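GDP-L-fucose synthase (Campylobacter jejuni subsp. jejuni serotype O:2, PDB 7M13) catalyses the NADPH-dependent formation of GDP-D-glycero-L-gluco-heptose, a sugar nucleotide used for the capsular polysaccharide. Local coordinates at residues 64-68 and 90-95; 52-57 and 97-103; 108-114 and 140-145. Residues are numbered along the deposited sequence.

How the contacts relate
The three contacts lie in the Rossmann-type domain. Contact 1 packs helix 80-100 on strand 63-66, contact 2 joins the C-terminal end of the same helix to helix 49-59, and contact 3 sets helix 138-158 against the neighbouring strand 105-111. Centres of contacts 1 and 2 are about 11 Å apart, and Val-64 joins them, its CG2 lying 3.7 Å from Ser-98 OG. Contacts 1 and 3, with centres about 13 Å apart, both touch NADP: the first mainly along its adenosine, the second at the nicotinamide and its ribose. Leu-66 CD2 meets Phe-108 CD1 at 3.7 Å between them. Contacts 2 and 3 do not meet, their nearest atoms being about 9 Å apart.

Contact 1: 64-68 and 90-95. With NAP (NADP nicotinamide-adenine-dinucleotide phosphate), chain E.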
# COMPACT_ATOMS: atom_id res chain seq x y z
N VAL B 64 6.79 -16.74 -13.21
CA VAL B 64 5.40 -16.36 -12.89
C VAL B 64 5.01 -15.11 -13.67
O VAL B 64 5.76 -14.09 -13.63
CB VAL B 64 5.26 -16.12 -11.38
CG1 VAL B 64 3.87 -15.62 -11.05
CG2 VAL B 64 5.58 -17.39 -10.57
N PHE B 65 3.88 -15.15 -14.37
CA PHE B 65 3.17 -13.97 -14.90
C PHE B 65 1.94 -13.74 -14.06
O PHE B 65 1.03 -14.60 -14.06
CB PHE B 65 2.84 -14.13 -16.37
CG PHE B 65 4.03 -14.27 -17.28
CD1 PHE B 65 4.59 -13.15 -17.88
CD2 PHE B 65 4.52 -15.51 -17.67
CE1 PHE B 65 5.68 -13.24 -18.72
CE2 PHE B 65 5.59 -15.60 -18.53
CZ PHE B 65 6.15 -14.47 -19.09
N LEU B 66 1.92 -12.64 -13.31
CA LEU B 66 0.83 -12.39 -12.36
C LEU B 66 -0.20 -11.50 -13.05
O LEU B 66 -0.01 -10.24 -13.02
CB LEU B 66 1.40 -11.76 -11.10
CG LEU B 66 0.38 -11.40 -10.04
CD1 LEU B 66 -0.63 -12.53 -9.83
CD2 LEU B 66 1.11 -11.00 -8.78
N THR B 67 -1.23 -12.06 -13.65
CA THR B 67 -2.25 -11.24 -14.36
C THR B 67 -3.56 -11.16 -13.60
O THR B 67 -4.38 -10.32 -13.96
CB THR B 67 -2.53 -11.71 -15.80
OG1 THR B 67 -3.52 -12.75 -15.80
CG2 THR B 67 -1.28 -12.16 -16.52
N ALA B 68 -3.76 -11.97 -12.57
CA ALA B 68 -5.05 -12.05 -11.87
C ALA B 68 -5.34 -10.73 -11.13
O ALA B 68 -4.43 -10.17 -10.51
CB ALA B 68 -5.02 -13.18 -10.91
N ILE B 90 -3.98 -11.07 -3.42
CA ILE B 90 -3.46 -11.77 -4.62
C ILE B 90 -1.97 -11.45 -4.76
O ILE B 90 -1.14 -12.34 -4.93
CB ILE B 90 -4.28 -11.39 -5.85
CG1 ILE B 90 -5.70 -11.96 -5.75
CG2 ILE B 90 -3.56 -11.91 -7.09
CD1 ILE B 90 -6.64 -11.41 -6.78
N GLN B 91 -1.66 -10.17 -4.77
CA GLN B 91 -0.28 -9.68 -4.95
C GLN B 91 0.61 -10.28 -3.87
O GLN B 91 1.70 -10.86 -4.19
CB GLN B 91 -0.23 -8.15 -4.89
CG GLN B 91 -0.92 -7.46 -6.07
CD GLN B 91 -1.26 -6.00 -5.86
OE1 GLN B 91 -2.04 -5.46 -6.65
NE2 GLN B 91 -0.78 -5.40 -4.78
N ASN B 92 0.21 -10.16 -2.61
CA ASN B 92 1.09 -10.55 -1.49
C ASN B 92 1.26 -12.08 -1.53
O ASN B 92 2.38 -12.59 -1.36
CB ASN B 92 0.49 -10.12 -0.16
CG ASN B 92 0.53 -8.62 0.06
OD1 ASN B 92 1.13 -7.90 -0.71
ND2 ASN B 92 -0.15 -8.22 1.11
N ASN B 93 0.17 -12.80 -1.74
CA ASN B 93 0.26 -14.28 -1.72
C ASN B 93 1.16 -14.77 -2.86
O ASN B 93 2.03 -15.62 -2.61
CB ASN B 93 -1.13 -14.89 -1.83
CG ASN B 93 -1.99 -14.72 -0.59
OD1 ASN B 93 -1.48 -14.48 0.49
ND2 ASN B 93 -3.29 -14.86 -0.80
N VAL B 94 1.01 -14.23 -4.06
CA VAL B 94 1.80 -14.77 -5.21
C VAL B 94 3.25 -14.28 -5.09
O VAL B 94 4.17 -15.08 -5.26
CB VAL B 94 1.14 -14.36 -6.53
CG1 VAL B 94 2.02 -14.67 -7.72
CG2 VAL B 94 -0.22 -15.04 -6.64
N ILE B 95 3.47 -13.02 -4.74
CA ILE B 95 4.85 -12.49 -4.72
C ILE B 95 5.63 -13.17 -3.58
O ILE B 95 6.75 -13.65 -3.78
CB ILE B 95 4.87 -10.96 -4.62
CG1 ILE B 95 4.31 -10.33 -5.88
CG2 ILE B 95 6.29 -10.49 -4.33
CD1 ILE B 95 3.97 -8.87 -5.74
PA NAP E . -8.98 -9.76 -16.53
O1A NAP E . -9.91 -8.92 -15.71
O2A NAP E . -9.36 -9.99 -17.97
O5B NAP E . -8.77 -11.18 -15.90
C5B NAP E . -8.45 -11.33 -14.52
C4B NAP E . -8.40 -12.80 -14.24
O4B NAP E . -7.99 -12.95 -12.86
C3B NAP E . -9.75 -13.53 -14.39
O3B NAP E . -9.59 -14.64 -15.27
C2B NAP E . -10.11 -13.91 -12.96
O2B NAP E . -10.75 -15.18 -12.85
C1B NAP E . -8.73 -14.02 -12.31
N9A NAP E . -8.81 -13.85 -10.87
C8A NAP E . -9.26 -12.77 -10.17
N7A NAP E . -9.32 -12.96 -8.88
C5A NAP E . -8.89 -14.26 -8.71
C6A NAP E . -8.75 -15.06 -7.57
N6A NAP E . -9.07 -14.67 -6.33
N1A NAP E . -8.30 -16.33 -7.76
C2A NAP E . -8.01 -16.73 -9.00
N3A NAP E . -8.12 -16.07 -10.15
C4A NAP E . -8.58 -14.83 -9.93
O3 NAP E . -7.53 -9.10 -16.47
PN NAP E . -6.77 -8.28 -17.59
O1N NAP E . -7.69 -7.24 -18.10
O2N NAP E . -6.18 -9.26 -18.52
O5D NAP E . -5.61 -7.59 -16.71
C5D NAP E . -4.36 -8.20 -16.56
C4D NAP E . -3.49 -7.29 -15.73
O4D NAP E . -3.28 -6.04 -16.44
C3D NAP E . -4.07 -6.93 -14.36
O3D NAP E . -3.03 -6.80 -13.38
C2D NAP E . -4.73 -5.61 -14.66
O2D NAP E . -4.97 -4.81 -13.50
C1D NAP E . -3.72 -4.97 -15.60
N1N NAP E . -4.35 -3.89 -16.39
C2N NAP E . -5.38 -4.13 -17.25
C3N NAP E . -5.99 -3.11 -17.90
C7N NAP E . -7.13 -3.31 -18.83
O7N NAP E . -7.52 -2.35 -19.52
N7N NAP E . -7.67 -4.52 -18.90
C4N NAP E . -5.51 -1.75 -17.73
C5N NAP E . -4.39 -1.58 -16.84
C6N NAP E . -3.91 -2.58 -16.17
P2B NAP E . -12.33 -15.32 -13.17
O1X NAP E . -12.39 -15.29 -14.67
O2X NAP E . -13.07 -14.26 -12.49
O3X NAP E . -12.70 -16.70 -12.58
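Strand 63-66, helix 80-100 and strand 105-111 form a beta-alpha-beta unit of the Rossmann fold, and this contact is the packing of its helix on its first strand. The axes of 64-66 and 90-95 run antiparallel at 177°, 10.3 Å apart at closest approach, and apolar side chains fill the gap without any hydrogen bond across it. Within 90-95, Ile-90 comes first. Its CG2 lies 4.1 Å from Leu-66 CD1 and 4.3 Å from Ala-68 CB, so it closes the end of the interface where the strand gives way to the loop over the cofactor. Gln-91 presents mainly its backbone, with CA 4.3 Å from Leu-66 CD2, while its amide NE2 bonds to Ala-143 O on helix 138-158. Asn-92 points away and packs on Leu-88 of the second subunit, and Asn-93 turns to Leu-46 O through its ND2. One helical turn on from Ile-90, Val-94 returns to the sheet: its CG1 is 3.9 Å from both Val-64 CG1 and Leu-66 CD2. Ile-95 leaves the helix sideways, yet its CG1 reaches to 4.4 Å from Leu-66 CD2. Leu-66, touched by four helix residues, is the strand residue most covered. Phe-65 and, in the loop, Thr-67 point their CA-to-CB bonds away from the helix. Beyond the strand's C-terminal end, where Rossmann folds bind their dinucleotide, NADP rests on the same residues: Ile-90 CD1 lies 3.7 Å from the adenine N7A, and Ala-68 CA only 3.2 Å from the ribose O4B.

Contact 2: 52-57 and 97-103; sequences VAKFFK and NSFLNNV
Two helices on one face of the Rossmann-type sheet meet here: 52-57, from the middle of helix 49-59, and 97-103, where helix 80-100 ends in a Schellman motif. Residues 52-57 and 97-100 are helical; Asn-101 leaves helical angles (-111/19) and Asn-102 takes positive phi (63/34) as C-prime residue, with Val-103 N bonded to Ser-98 O (3.0 Å) and Asn-102 N to Phe-99 O (3.3 Å). The backbones come nearest at Ala-53 and Asn-97, whose CA atoms are 5.8 Å apart. Phe-56 (chi1 -86°, chi2 -87°) points at the other helix and lays one ring face over Asn-97 C and Ser-98 N. Its CE1 is 3.4 Å from Ser-98 OG, which bonds back to Val-94 O, and 4.0 Å from Val-103 CG2 at the ring edge; Val-64 of the underlying strand also packs against Phe-56, Ser-98 and Val-103. Asn-97 (m, chi2 -72°) places CB 3.7 Å from Phe-56 CD2 and OD1 3.5 Å from Ala-53 CB, while its ND2 bonds to Asn-93 O. Asn-101 adopts nearly the same conformation (m, chi2 -81°), which brings ND2 within 2.9 Å of Asn-97 O in a hydrogen bond and 3.4 Å from Phe-56 CB. Lys-57, with chi1 to chi4 t, p, p, t, curls back so that CE lies 3.1 Å from Asn-101 OD1, which accepts from Lys-60 NZ. Between the helices sits one water, giving hydrogen bonds to Ala-53 O and Asn-97 OD1 and accepting one from Asn-101 ND2, each 2.9 Å long.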
# COMPACT_ATOMS: atom_id res chain seq x y z
N VAL B 52 -2.56 -20.76 -1.82
CA VAL B 52 -1.46 -20.27 -2.68
C VAL B 52 -0.12 -20.85 -2.21
O VAL B 52 0.68 -21.32 -3.04
CB VAL B 52 -1.45 -18.74 -2.76
CG1 VAL B 52 -0.21 -18.29 -3.52
CG2 VAL B 52 -2.71 -18.25 -3.42
N ALA B 53 0.12 -20.90 -0.90
CA ALA B 53 1.34 -21.48 -0.36
C ALA B 53 1.43 -22.96 -0.78
O ALA B 53 2.49 -23.40 -1.20
CB ALA B 53 1.34 -21.26 1.13
N LYS B 54 0.33 -23.69 -0.67
CA LYS B 54 0.32 -25.13 -1.05
C LYS B 54 0.62 -25.29 -2.54
O LYS B 54 1.39 -26.19 -2.92
CB LYS B 54 -1.05 -25.75 -0.77
CG LYS B 54 -1.31 -26.16 0.66
CD LYS B 54 -2.62 -26.90 0.78
CE LYS B 54 -2.93 -27.36 2.19
NZ LYS B 54 -4.39 -27.55 2.37
N PHE B 55 0.02 -24.45 -3.38
CA PHE B 55 0.25 -24.50 -4.84
C PHE B 55 1.73 -24.34 -5.16
O PHE B 55 2.31 -25.08 -5.97
CB PHE B 55 -0.57 -23.44 -5.58
CG PHE B 55 -0.13 -23.17 -6.98
CD1 PHE B 55 -0.46 -24.05 -8.00
CD2 PHE B 55 0.70 -22.10 -7.27
CE1 PHE B 55 -0.05 -23.82 -9.30
CE2 PHE B 55 1.16 -21.90 -8.56
CZ PHE B 55 0.79 -22.76 -9.57
N PHE B 56 2.38 -23.31 -4.60
CA PHE B 56 3.80 -23.05 -4.90
C PHE B 56 4.69 -24.19 -4.42
O PHE B 56 5.61 -24.59 -5.14
CB PHE B 56 4.25 -21.70 -4.34
CG PHE B 56 3.97 -20.57 -5.29
CD1 PHE B 56 4.89 -20.23 -6.27
CD2 PHE B 56 2.78 -19.86 -5.25
CE1 PHE B 56 4.59 -19.23 -7.18
CE2 PHE B 56 2.50 -18.83 -6.12
CZ PHE B 56 3.42 -18.54 -7.10
N LYS B 57 4.38 -24.76 -3.25
CA LYS B 57 5.19 -25.86 -2.68
C LYS B 57 4.99 -27.12 -3.54
O LYS B 57 5.99 -27.86 -3.75
CB LYS B 57 4.80 -26.08 -1.21
CG LYS B 57 5.87 -26.74 -0.34
CD LYS B 57 7.17 -25.96 -0.20
CE LYS B 57 7.07 -24.64 0.55
NZ LYS B 57 8.41 -24.10 0.89
N ASN B 97 5.03 -16.04 -1.92
CA ASN B 97 5.19 -17.51 -2.12
C ASN B 97 6.09 -17.79 -3.32
O ASN B 97 6.81 -18.78 -3.28
CB ASN B 97 3.86 -18.25 -2.12
CG ASN B 97 3.32 -18.28 -0.71
OD1 ASN B 97 3.87 -19.01 0.13
ND2 ASN B 97 2.40 -17.37 -0.39
N SER B 98 6.24 -16.86 -4.25
CA SER B 98 7.24 -16.98 -5.34
C SER B 98 8.64 -16.89 -4.72
O SER B 98 9.48 -17.73 -5.01
CB SER B 98 7.05 -15.92 -6.40
OG SER B 98 5.88 -16.12 -7.14
N PHE B 99 8.87 -15.90 -3.88
CA PHE B 99 10.14 -15.74 -3.15
C PHE B 99 10.41 -17.01 -2.33
O PHE B 99 11.58 -17.51 -2.37
CB PHE B 99 10.11 -14.48 -2.27
CG PHE B 99 11.09 -14.53 -1.14
CD1 PHE B 99 12.45 -14.40 -1.36
CD2 PHE B 99 10.63 -14.75 0.15
CE1 PHE B 99 13.35 -14.47 -0.31
CE2 PHE B 99 11.52 -14.79 1.20
CZ PHE B 99 12.86 -14.66 0.97
N LEU B 100 9.42 -17.51 -1.58
CA LEU B 100 9.69 -18.61 -0.63
C LEU B 100 10.08 -19.87 -1.41
O LEU B 100 10.78 -20.75 -0.83
CB LEU B 100 8.46 -18.90 0.23
CG LEU B 100 8.19 -17.96 1.39
CD1 LEU B 100 6.93 -18.40 2.13
CD2 LEU B 100 9.39 -17.92 2.34
N ASN B 101 9.62 -20.00 -2.64
CA ASN B 101 9.77 -21.24 -3.46
C ASN B 101 10.74 -21.01 -4.62
O ASN B 101 10.77 -21.83 -5.55
CB ASN B 101 8.41 -21.76 -3.88
CG ASN B 101 7.63 -22.30 -2.71
OD1 ASN B 101 7.82 -23.45 -2.25
ND2 ASN B 101 6.82 -21.45 -2.11
N ASN B 102 11.58 -19.98 -4.54
CA ASN B 102 12.77 -19.80 -5.40
C ASN B 102 12.37 -19.65 -6.86
O ASN B 102 13.05 -20.14 -7.77
CB ASN B 102 13.76 -20.95 -5.15
CG ASN B 102 14.17 -20.95 -3.69
OD1 ASN B 102 14.80 -20.00 -3.23
ND2 ASN B 102 13.72 -21.95 -2.95
N VAL B 103 11.23 -19.02 -7.13
CA VAL B 103 10.87 -18.58 -8.50
C VAL B 103 12.04 -17.77 -9.04
O VAL B 103 12.64 -16.97 -8.32
CB VAL B 103 9.56 -17.78 -8.46
CG1 VAL B 103 9.44 -16.91 -9.71
CG2 VAL B 103 8.37 -18.68 -8.26
O HOH W 1 4.73 -21.79 -0.19

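Contact 3: 108-114 and 140-145. With NAP (NADP nicotinamide-adenine-dinucleotide phosphate), chain E.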
# COMPACT_ATOMS: atom_id res chain seq x y z
N PHE B 108 4.70 -8.68 -12.92
CA PHE B 108 3.43 -8.18 -12.37
C PHE B 108 2.96 -7.04 -13.26
O PHE B 108 3.78 -6.27 -13.76
CB PHE B 108 3.64 -7.68 -10.93
CG PHE B 108 2.48 -6.94 -10.33
CD1 PHE B 108 1.25 -7.55 -10.19
CD2 PHE B 108 2.66 -5.67 -9.81
CE1 PHE B 108 0.18 -6.88 -9.62
CE2 PHE B 108 1.58 -5.00 -9.25
CZ PHE B 108 0.35 -5.61 -9.18
N PHE B 109 1.67 -6.83 -13.37
CA PHE B 109 1.10 -5.74 -14.20
C PHE B 109 0.47 -4.69 -13.30
O PHE B 109 -0.42 -5.00 -12.45
CB PHE B 109 0.11 -6.28 -15.21
CG PHE B 109 0.75 -7.23 -16.18
CD1 PHE B 109 1.43 -6.74 -17.29
CD2 PHE B 109 0.82 -8.58 -15.89
CE1 PHE B 109 2.05 -7.62 -18.16
CE2 PHE B 109 1.46 -9.44 -16.77
CZ PHE B 109 2.09 -8.96 -17.88
N GLY B 110 0.91 -3.44 -13.45
CA GLY B 110 0.28 -2.29 -12.81
C GLY B 110 -0.67 -1.57 -13.75
O GLY B 110 -0.73 -1.91 -14.95
N SER B 111 -1.35 -0.58 -13.21
CA SER B 111 -2.34 0.25 -13.91
C SER B 111 -1.91 1.70 -13.80
O SER B 111 -1.39 2.09 -12.75
CB SER B 111 -3.73 0.04 -13.32
OG SER B 111 -4.60 1.09 -13.66
N GLY B 112 -2.23 2.50 -14.81
CA GLY B 112 -2.05 3.96 -14.75
C GLY B 112 -2.81 4.58 -13.61
O GLY B 112 -2.52 5.72 -13.27
N TYR B 113 -3.79 3.90 -13.01
CA TYR B 113 -4.49 4.45 -11.82
C TYR B 113 -3.52 4.52 -10.65
O TYR B 113 -3.89 5.17 -9.64
CB TYR B 113 -5.71 3.61 -11.45
CG TYR B 113 -6.90 3.79 -12.36
CD1 TYR B 113 -7.45 5.04 -12.61
CD2 TYR B 113 -7.51 2.70 -12.93
CE1 TYR B 113 -8.57 5.20 -13.41
CE2 TYR B 113 -8.63 2.84 -13.74
CZ TYR B 113 -9.14 4.09 -13.99
OH TYR B 113 -10.25 4.21 -14.77
N MET B 114 -2.28 4.04 -10.83
CA MET B 114 -1.25 4.11 -9.76
C MET B 114 -0.54 5.48 -9.82
O MET B 114 0.32 5.73 -8.95
CB MET B 114 -0.21 3.00 -9.93
CG MET B 114 1.02 3.43 -10.70
SD MET B 114 2.18 2.07 -10.99
CE MET B 114 1.04 0.69 -11.08
N PHE B 140 -8.01 0.99 -5.57
CA PHE B 140 -7.40 0.10 -6.58
C PHE B 140 -5.99 0.58 -6.90
O PHE B 140 -5.05 -0.22 -6.91
CB PHE B 140 -8.30 0.09 -7.81
CG PHE B 140 -7.76 -0.72 -8.94
CD1 PHE B 140 -7.99 -2.07 -9.04
CD2 PHE B 140 -7.03 -0.10 -9.94
CE1 PHE B 140 -7.49 -2.79 -10.11
CE2 PHE B 140 -6.54 -0.83 -11.00
CZ PHE B 140 -6.76 -2.17 -11.08
N GLY B 141 -5.83 1.88 -7.15
CA GLY B 141 -4.51 2.46 -7.45
C GLY B 141 -3.57 2.24 -6.29
O GLY B 141 -2.40 1.94 -6.52
N ALA B 142 -4.04 2.42 -5.05
CA ALA B 142 -3.19 2.19 -3.86
C ALA B 142 -2.75 0.73 -3.85
O ALA B 142 -1.57 0.46 -3.54
CB ALA B 142 -3.91 2.60 -2.60
N ALA B 143 -3.65 -0.22 -4.14
CA ALA B 143 -3.24 -1.64 -4.18
C ALA B 143 -2.17 -1.85 -5.25
O ALA B 143 -1.14 -2.52 -4.97
CB ALA B 143 -4.45 -2.50 -4.41
N LYS B 144 -2.31 -1.20 -6.40
CA LYS B 144 -1.31 -1.37 -7.49
C LYS B 144 0.04 -0.75 -7.11
O LYS B 144 1.06 -1.34 -7.39
CB LYS B 144 -1.84 -0.79 -8.79
CG LYS B 144 -2.93 -1.64 -9.44
CD LYS B 144 -2.47 -3.02 -9.83
CE LYS B 144 -3.38 -3.65 -10.85
NZ LYS B 144 -2.98 -5.03 -11.17
N ILE B 145 0.02 0.38 -6.41
CA ILE B 145 1.27 0.97 -5.88
C ILE B 145 1.95 -0.06 -4.96
O ILE B 145 3.18 -0.29 -5.05
CB ILE B 145 1.00 2.30 -5.15
CG1 ILE B 145 0.55 3.39 -6.12
CG2 ILE B 145 2.21 2.74 -4.36
CD1 ILE B 145 0.07 4.62 -5.46
PA NAP E . -8.98 -9.76 -16.53
O1A NAP E . -9.91 -8.92 -15.71
O2A NAP E . -9.36 -9.99 -17.97
O5B NAP E . -8.77 -11.18 -15.90
C5B NAP E . -8.45 -11.33 -14.52
C4B NAP E . -8.40 -12.80 -14.24
O4B NAP E . -7.99 -12.95 -12.86
C3B NAP E . -9.75 -13.53 -14.39
O3B NAP E . -9.59 -14.64 -15.27
C2B NAP E . -10.11 -13.91 -12.96
O2B NAP E . -10.75 -15.18 -12.85
C1B NAP E . -8.73 -14.02 -12.31
N9A NAP E . -8.81 -13.85 -10.87
C8A NAP E . -9.26 -12.77 -10.17
N7A NAP E . -9.32 -12.96 -8.88
C5A NAP E . -8.89 -14.26 -8.71
C6A NAP E . -8.75 -15.06 -7.57
N6A NAP E . -9.07 -14.67 -6.33
N1A NAP E . -8.30 -16.33 -7.76
C2A NAP E . -8.01 -16.73 -9.00
N3A NAP E . -8.12 -16.07 -10.15
C4A NAP E . -8.58 -14.83 -9.93
O3 NAP E . -7.53 -9.10 -16.47
PN NAP E . -6.77 -8.28 -17.59
O1N NAP E . -7.69 -7.24 -18.10
O2N NAP E . -6.18 -9.26 -18.52
O5D NAP E . -5.61 -7.59 -16.71
C5D NAP E . -4.36 -8.20 -16.56
C4D NAP E . -3.49 -7.29 -15.73
O4D NAP E . -3.28 -6.04 -16.44
C3D NAP E . -4.07 -6.93 -14.36
O3D NAP E . -3.03 -6.80 -13.38
C2D NAP E . -4.73 -5.61 -14.66
O2D NAP E . -4.97 -4.81 -13.50
C1D NAP E . -3.72 -4.97 -15.60
N1N NAP E . -4.35 -3.89 -16.39
C2N NAP E . -5.38 -4.13 -17.25
C3N NAP E . -5.99 -3.11 -17.90
C7N NAP E . -7.13 -3.31 -18.83
O7N NAP E . -7.52 -2.35 -19.52
N7N NAP E . -7.67 -4.52 -18.90
C4N NAP E . -5.51 -1.75 -17.73
C5N NAP E . -4.39 -1.58 -16.84
C6N NAP E . -3.91 -2.58 -16.17
P2B NAP E . -12.33 -15.32 -13.17
O1X NAP E . -12.39 -15.29 -14.67
O2X NAP E . -13.07 -14.26 -12.49
O3X NAP E . -12.70 -16.70 -12.58
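This is a buried strand-to-helix contact at the nicotinamide end of the cofactor pocket, where the C-terminal part of strand 105-111 and the 3-10 turn after it meet the start of helix 138-158. The axes of 108-111 and 140-145 approach to 8.0 Å and cross at -143°. Lys-144 dominates the interface. Its aliphatic chain passes Gly-110 (CD to CA 4.1 Å) and the Phe-108 ring (CD to CZ 3.9 Å), and its NZ then donates to Phe-109 O at 2.9 Å. The same NZ binds both hydroxyls of the nicotinamide ribose, O3D of NADP at 2.8 Å and O2D at 3.1 Å, so one ammonium links the strand carbonyl to the ribose. Close packing at the turn depends on Gly-141: a CB there would clash with Tyr-113 O, which instead receives a CA-H...O contact from Gly-141 CA at 3.5 Å. Met-114 CB packs on Ile-145 CG1 at 3.9 Å. Ser-111, predicted to matter for catalysis, accepts from Tyr-113 N through OG (3.0 Å) in an ST turn, and its CB touches Phe-140 CE2 at 3.7 Å. Phe-140 occupies the predicted proton donor/acceptor position but carries no hydroxyl. Four residues before Lys-144, it stands where the tyrosine of the YxxxK motif is found in the active site of short-chain dehydrogenases/reductases.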